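Local coordinates for protein cytochrome P450 (Rhodococcus erythropolis, PDB 3WEC) that hydroxylates the quinoline nitrogen of aurachin alkaloids as a heme-dependent cytochrome P450 monooxygenase, a step essential for their antibiotic activity, at residues 98-111 with 238-250. Residues are numbered along the deposited sequence; the frame is centred on the assembly and turned at random.
Sequences RPFMLTDPPEHTRL and LSVDEIAATCLLI. With HEM (protoporphyrin IX containing Fe), chain B.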
loop_
_atom_site.group_PDB
_atom_site.type_symbol
_atom_site.label_atom_id
_atom_site.label_comp_id
_atom_site.label_asym_id
_atom_site.label_seq_id
_atom_site.Cartn_x
_atom_site.Cartn_y
_atom_site.Cartn_z
ATOM N N ARG A 98 15.989 -2.681 8.333
ATOM C CA ARG A 98 15.435 -3.791 9.105
ATOM C C ARG A 98 14.078 -3.513 9.791
ATOM O O ARG A 98 13.115 -4.258 9.575
ATOM C CB ARG A 98 16.453 -4.281 10.139
ATOM C CG ARG A 98 17.495 -5.280 9.658
ATOM C CD ARG A 98 18.277 -5.759 10.865
ATOM N NE ARG A 98 17.400 -6.111 12.003
ATOM C CZ ARG A 98 17.229 -5.386 13.121
ATOM N NH1 ARG A 98 17.867 -4.230 13.300
ATOM N NH2 ARG A 98 16.401 -5.813 14.066
ATOM N N PRO A 99 13.996 -2.459 10.630
ATOM C CA PRO A 99 12.699 -2.322 11.280
ATOM C C PRO A 99 11.580 -1.882 10.314
ATOM O O PRO A 99 10.447 -1.678 10.757
ATOM C CB PRO A 99 12.959 -1.289 12.394
ATOM C CG PRO A 99 14.456 -1.211 12.532
ATOM C CD PRO A 99 14.970 -1.475 11.145
ATOM N N PHE A 100 11.900 -1.790 9.018
ATOM C CA PHE A 100 10.905 -1.550 7.967
ATOM C C PHE A 100 10.338 -2.834 7.314
ATOM O O PHE A 100 9.614 -2.764 6.294
ATOM C CB PHE A 100 11.479 -0.626 6.872
ATOM C CG PHE A 100 11.781 0.770 7.339
ATOM C CD1 PHE A 100 11.072 1.349 8.394
ATOM C CD2 PHE A 100 12.765 1.525 6.698
ATOM C CE1 PHE A 100 11.358 2.643 8.812
ATOM C CE2 PHE A 100 13.047 2.825 7.104
ATOM C CZ PHE A 100 12.345 3.384 8.161
ATOM N N MET A 101 10.690 -3.998 7.878
ATOM C CA MET A 101 10.235 -5.299 7.360
ATOM C C MET A 101 10.732 -5.580 5.948
ATOM O O MET A 101 10.225 -6.494 5.295
ATOM C CB MET A 101 8.695 -5.392 7.354
ATOM C CG MET A 101 7.981 -5.018 8.646
ATOM S SD MET A 101 7.856 -6.305 9.886
ATOM C CE MET A 101 7.203 -5.362 11.267
ATOM N N LEU A 102 11.666 -4.761 5.445
ATOM C CA LEU A 102 12.435 -5.086 4.233
ATOM C C LEU A 102 13.594 -5.978 4.633
ATOM O O LEU A 102 14.781 -5.621 4.523
ATOM C CB LEU A 102 12.927 -3.838 3.501
ATOM C CG LEU A 102 11.867 -2.894 2.911
ATOM C CD1 LEU A 102 12.461 -2.266 1.672
ATOM C CD2 LEU A 102 10.565 -3.575 2.528
ATOM N N THR A 103 13.220 -7.145 5.142
ATOM C CA THR A 103 14.166 -8.108 5.683
ATOM C C THR A 103 13.573 -9.516 5.694
ATOM O O THR A 103 12.377 -9.715 5.498
ATOM C CB THR A 103 14.678 -7.694 7.083
ATOM O OG1 THR A 103 15.727 -8.586 7.486
ATOM C CG2 THR A 103 13.555 -7.678 8.148
ATOM N N ASP A 104 14.439 -10.485 5.928
ATOM C CA ASP A 104 14.098 -11.890 5.838
ATOM C C ASP A 104 14.353 -12.487 7.192
ATOM O O ASP A 104 15.023 -11.869 8.010
ATOM C CB ASP A 104 15.024 -12.574 4.824
ATOM C CG ASP A 104 15.175 -11.780 3.549
ATOM O OD1 ASP A 104 14.161 -11.169 3.112
ATOM O OD2 ASP A 104 16.301 -11.773 2.993
ATOM N N PRO A 105 13.811 -13.685 7.443
ATOM C CA PRO A 105 14.188 -14.452 8.621
ATOM C C PRO A 105 15.703 -14.531 8.808
ATOM O O PRO A 105 16.439 -14.535 7.825
ATOM C CB PRO A 105 13.601 -15.827 8.320
ATOM C CG PRO A 105 12.349 -15.498 7.588
ATOM C CD PRO A 105 12.754 -14.369 6.672
ATOM N N PRO A 106 16.172 -14.588 10.066
ATOM C CA PRO A 106 15.355 -14.628 11.286
ATOM C C PRO A 106 14.956 -13.251 11.837
ATOM O O PRO A 106 14.063 -13.177 12.679
ATOM C CB PRO A 106 16.254 -15.366 12.278
ATOM C CG PRO A 106 17.635 -15.012 11.848
ATOM C CD PRO A 106 17.607 -14.739 10.366
ATOM N N GLU A 107 15.605 -12.185 11.360
ATOM C CA GLU A 107 15.237 -10.802 11.735
ATOM C C GLU A 107 13.793 -10.454 11.476
ATOM O O GLU A 107 13.148 -9.883 12.354
ATOM C CB GLU A 107 16.111 -9.721 11.079
ATOM C CG GLU A 107 16.742 -10.067 9.737
ATOM C CD GLU A 107 18.218 -10.412 9.861
ATOM O OE1 GLU A 107 18.801 -10.090 10.915
ATOM O OE2 GLU A 107 18.782 -10.991 8.906
ATOM N N HIS A 108 13.280 -10.800 10.293
ATOM C CA HIS A 108 11.911 -10.389 9.950
ATOM C C HIS A 108 10.988 -11.094 10.892
ATOM O O HIS A 108 10.064 -10.481 11.413
ATOM C CB HIS A 108 11.516 -10.716 8.506
ATOM C CG HIS A 108 10.016 -10.774 8.302
ATOM N ND1 HIS A 108 9.294 -11.915 8.511
ATOM C CD2 HIS A 108 9.117 -9.801 7.963
ATOM C CE1 HIS A 108 8.000 -11.663 8.268
ATOM N NE2 HIS A 108 7.897 -10.358 7.941
ATOM N N THR A 109 11.229 -12.399 11.094
ATOM C CA THR A 109 10.448 -13.229 12.014
ATOM C C THR A 109 10.332 -12.608 13.403
ATOM O O THR A 109 9.230 -12.483 13.947
ATOM C CB THR A 109 11.052 -14.653 12.111
ATOM O OG1 THR A 109 11.194 -15.198 10.790
ATOM C CG2 THR A 109 10.174 -15.611 13.003
ATOM N N ARG A 110 11.465 -12.196 13.972
ATOM C CA ARG A 110 11.473 -11.538 15.305
ATOM C C ARG A 110 10.659 -10.250 15.277
ATOM O O ARG A 110 9.771 -10.065 16.090
ATOM C CB ARG A 110 12.895 -11.254 15.837
ATOM C CG ARG A 110 12.937 -10.152 16.911
ATOM C CD ARG A 110 14.343 -9.906 17.512
ATOM N NE ARG A 110 14.354 -8.877 18.560
ATOM C CZ ARG A 110 14.434 -7.570 18.296
ATOM N NH1 ARG A 110 14.531 -7.165 17.035
ATOM N NH2 ARG A 110 14.413 -6.670 19.284
ATOM N N LEU A 111 10.966 -9.371 14.343
ATOM C CA LEU A 111 10.283 -8.063 14.247
ATOM C C LEU A 111 8.767 -8.193 13.994
ATOM O O LEU A 111 7.969 -7.498 14.637
ATOM C CB LEU A 111 10.944 -7.223 13.173
ATOM C CG LEU A 111 12.353 -6.674 13.506
ATOM C CD1 LEU A 111 13.115 -6.306 12.229
ATOM C CD2 LEU A 111 12.246 -5.458 14.450
ATOM N N LEU A 238 11.134 -5.131 21.654
ATOM C CA LEU A 238 11.667 -4.114 20.725
ATOM C C LEU A 238 12.523 -3.114 21.463
ATOM O O LEU A 238 12.117 -2.635 22.525
ATOM C CB LEU A 238 10.553 -3.384 19.994
ATOM C CG LEU A 238 9.700 -4.289 19.094
ATOM C CD1 LEU A 238 8.439 -3.591 18.641
ATOM C CD2 LEU A 238 10.490 -4.863 17.919
ATOM N N SER A 239 13.710 -2.830 20.921
ATOM C CA SER A 239 14.462 -1.661 21.312
ATOM C C SER A 239 13.628 -0.399 21.054
ATOM O O SER A 239 12.525 -0.479 20.525
ATOM C CB SER A 239 15.791 -1.589 20.552
ATOM O OG SER A 239 15.647 -0.845 19.352
ATOM N N VAL A 240 14.180 0.763 21.402
ATOM C CA VAL A 240 13.488 2.030 21.269
ATOM C C VAL A 240 13.667 2.611 19.842
ATOM O O VAL A 240 12.746 3.239 19.287
ATOM C CB VAL A 240 13.905 2.997 22.410
ATOM C CG1 VAL A 240 13.319 4.383 22.203
ATOM C CG2 VAL A 240 13.438 2.448 23.756
ATOM N N ASP A 241 14.816 2.381 19.212
ATOM C CA ASP A 241 14.922 2.704 17.784
ATOM C C ASP A 241 14.042 1.780 16.905
ATOM O O ASP A 241 13.547 2.219 15.876
ATOM C CB ASP A 241 16.377 2.686 17.285
ATOM C CG ASP A 241 17.297 3.574 18.098
ATOM O OD1 ASP A 241 18.412 3.105 18.408
ATOM O OD2 ASP A 241 16.930 4.736 18.417
ATOM N N GLU A 242 13.852 0.516 17.318
ATOM C CA GLU A 242 12.957 -0.400 16.607
ATOM C C GLU A 242 11.512 0.094 16.692
ATOM O O GLU A 242 10.820 0.108 15.670
ATOM C CB GLU A 242 13.119 -1.872 17.090
ATOM C CG GLU A 242 14.423 -2.553 16.663
ATOM C CD GLU A 242 14.659 -3.948 17.287
ATOM O OE1 GLU A 242 14.171 -4.278 18.407
ATOM O OE2 GLU A 242 15.351 -4.748 16.632
ATOM N N ILE A 243 11.101 0.590 17.869
ATOM C CA ILE A 243 9.748 1.105 18.137
ATOM C C ILE A 243 9.471 2.347 17.280
ATOM O O ILE A 243 8.403 2.478 16.704
ATOM C CB ILE A 243 9.516 1.480 19.637
ATOM C CG1 ILE A 243 9.496 0.266 20.550
ATOM C CG2 ILE A 243 8.196 2.229 19.822
ATOM C CD1 ILE A 243 9.927 0.556 21.961
ATOM N N ALA A 244 10.443 3.235 17.170
ATOM C CA ALA A 244 10.272 4.479 16.412
ATOM C C ALA A 244 10.282 4.229 14.900
ATOM O O ALA A 244 9.482 4.829 14.149
ATOM C CB ALA A 244 11.353 5.454 16.789
ATOM N N ALA A 245 11.173 3.342 14.439
ATOM C CA ALA A 245 11.186 2.978 13.023
ATOM C C ALA A 245 9.899 2.276 12.523
ATOM O O ALA A 245 9.394 2.626 11.444
ATOM C CB ALA A 245 12.443 2.201 12.665
ATOM N N THR A 246 9.385 1.328 13.315
ATOM C CA THR A 246 8.061 0.744 13.186
ATOM C C THR A 246 6.904 1.744 13.176
ATOM O O THR A 246 5.990 1.666 12.345
ATOM C CB THR A 246 7.770 -0.225 14.373
ATOM O OG1 THR A 246 8.738 -1.248 14.380
ATOM C CG2 THR A 246 6.380 -0.777 14.274
ATOM N N CYS A 247 6.896 2.669 14.108
ATOM C CA CYS A 247 5.896 3.770 14.014
ATOM C C CYS A 247 5.871 4.482 12.656
ATOM O O CYS A 247 4.788 4.644 12.037
ATOM C CB CYS A 247 6.005 4.710 15.210
ATOM S SG CYS A 247 5.538 3.873 16.758
ATOM N N LEU A 248 7.052 4.869 12.174
ATOM C CA LEU A 248 7.173 5.518 10.852
ATOM C C LEU A 248 6.699 4.540 9.753
ATOM O O LEU A 248 6.025 4.953 8.800
ATOM C CB LEU A 248 8.626 5.877 10.542
ATOM C CG LEU A 248 9.082 7.052 9.649
ATOM C CD1 LEU A 248 10.246 6.632 8.799
ATOM C CD2 LEU A 248 8.062 7.747 8.773
ATOM N N LEU A 249 7.072 3.249 9.868
ATOM C CA LEU A 249 6.747 2.300 8.794
ATOM C C LEU A 249 5.229 2.203 8.642
ATOM O O LEU A 249 4.657 2.264 7.532
ATOM C CB LEU A 249 7.371 0.923 9.057
ATOM C CG LEU A 249 6.677 -0.261 8.385
ATOM C CD1 LEU A 249 6.995 -0.145 6.886
ATOM C CD2 LEU A 249 7.216 -1.584 8.896
ATOM N N ILE A 250 4.577 2.068 9.784
ATOM C CA ILE A 250 3.145 2.067 9.869
ATOM C C ILE A 250 2.478 3.354 9.390
ATOM O O ILE A 250 1.446 3.287 8.733
ATOM C CB ILE A 250 2.749 1.630 11.257
ATOM C CG1 ILE A 250 2.927 0.061 11.226
ATOM C CG2 ILE A 250 1.367 2.153 11.605
ATOM C CD1 ILE A 250 2.169 -0.695 12.242
HETATM C CHA HEM B . 3.121 -5.025 3.456
HETATM C CHB HEM B . -0.609 -3.925 0.361
HETATM C CHC HEM B . -2.791 -1.323 3.906
HETATM C CHD HEM B . 1.110 -2.295 6.961
HETATM C C1A HEM B . 2.243 -4.858 2.320
HETATM C C2A HEM B . 2.633 -5.372 0.966
HETATM C C3A HEM B . 1.529 -5.045 0.094
HETATM C C4A HEM B . 0.601 -4.342 0.978
HETATM C CMA HEM B . 1.395 -5.350 -1.416
HETATM C CAA HEM B . 3.859 -6.140 0.456
HETATM C CBA HEM B . 3.490 -7.612 0.718
HETATM C CGA HEM B . 4.483 -8.579 0.044
HETATM O O1A HEM B . 5.671 -8.229 -0.223
HETATM O O2A HEM B . 4.091 -9.758 -0.190
HETATM C C1B HEM B . -1.534 -3.078 1.110
HETATM C C2B HEM B . -2.806 -2.732 0.480
HETATM C C3B HEM B . -3.397 -1.949 1.532
HETATM C C4B HEM B . -2.436 -1.940 2.628
HETATM C CMB HEM B . -3.366 -3.013 -0.886
HETATM C CAB HEM B . -4.737 -1.318 1.408
HETATM C CBB HEM B . -4.902 -0.081 1.805
HETATM C C1C HEM B . -1.937 -1.395 5.072
HETATM C C2C HEM B . -2.188 -0.611 6.281
HETATM C C3C HEM B . -1.027 -0.911 7.146
HETATM C C4C HEM B . -0.153 -1.815 6.425
HETATM C CMC HEM B . -3.380 0.279 6.505
HETATM C CAC HEM B . -0.697 -0.380 8.509
HETATM C CBC HEM B . -1.571 0.270 9.245
HETATM C C1D HEM B . 2.079 -3.111 6.219
HETATM C C2D HEM B . 3.251 -3.656 6.899
HETATM C C3D HEM B . 3.890 -4.480 5.854
HETATM C C4D HEM B . 2.947 -4.353 4.731
HETATM C CMD HEM B . 3.721 -3.352 8.303
HETATM C CAD HEM B . 5.173 -5.257 5.936
HETATM C CBD HEM B . 4.774 -6.720 6.245
HETATM C CGD HEM B . 5.948 -7.631 6.380
HETATM O O1D HEM B . 5.851 -8.557 7.234
HETATM O O2D HEM B . 6.976 -7.434 5.652
HETATM N NA HEM B . 0.901 -4.294 2.404
HETATM N NB HEM B . -1.320 -2.679 2.399
HETATM N NC HEM B . -0.745 -2.175 5.162
HETATM N ND HEM B . 1.867 -3.565 4.949
HETATM FE FE HEM B . 0.256 -2.984 3.736
HETATM O O HOH W 1 1.112 -0.952 2.605
#
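Phe-100, Glu-242 and Leu-249 bury the most surface where the 98-111 segment meets the start of helix 240-271, the long distal helix of the P450 fold. The CE1 edge of the Phe-100 ring meets Ala-245 O at 3.3 Å, in the ring plane, and CZ reaches Leu-248 CD1. Phe-100 and Leu-249 run antiparallel alongside one another, Phe-100 CD1 3.8 Å from Leu-249 CB. With CG trans to the backbone N (chi1 156°), the Leu-249 branch leads to Met-101, and Leu-249 CD2 meets Met-101 CG at 3.5 Å. Pro-99 CB sits against Ala-245 CB, also at 3.5 Å.

Glu-242 forms the polar end. Arg-110 binds the Glu-242 carboxylate through both terminal nitrogens, NH2 to OE1 and NH1 to OE2, each at 2.6 Å. The extended Arg-110 chain brings the guanidinium there, its plane 34° from the carboxylate. Arg-98 NH2 adds a 3.0 Å bond to Glu-242 OE2, although this arginine is poorly ordered. Ser-239 N donates to Glu-242 OE1, and Ser-239 OG accepts from Glu-242 N, a capping box. Asp-236 pairs with Arg-110 NE.

At the other end, by Met-101 and Leu-249, lies the heme: His-108 NE2 donates to its propionate O1D at 2.8 Å. Phe-100 and Leu-249 also touch the bound aurachin intermediate. The buried Glu-242 carboxylate has two donors on each oxygen, the one from Arg-98 less certain. This should favour its charged form and limit its rotation.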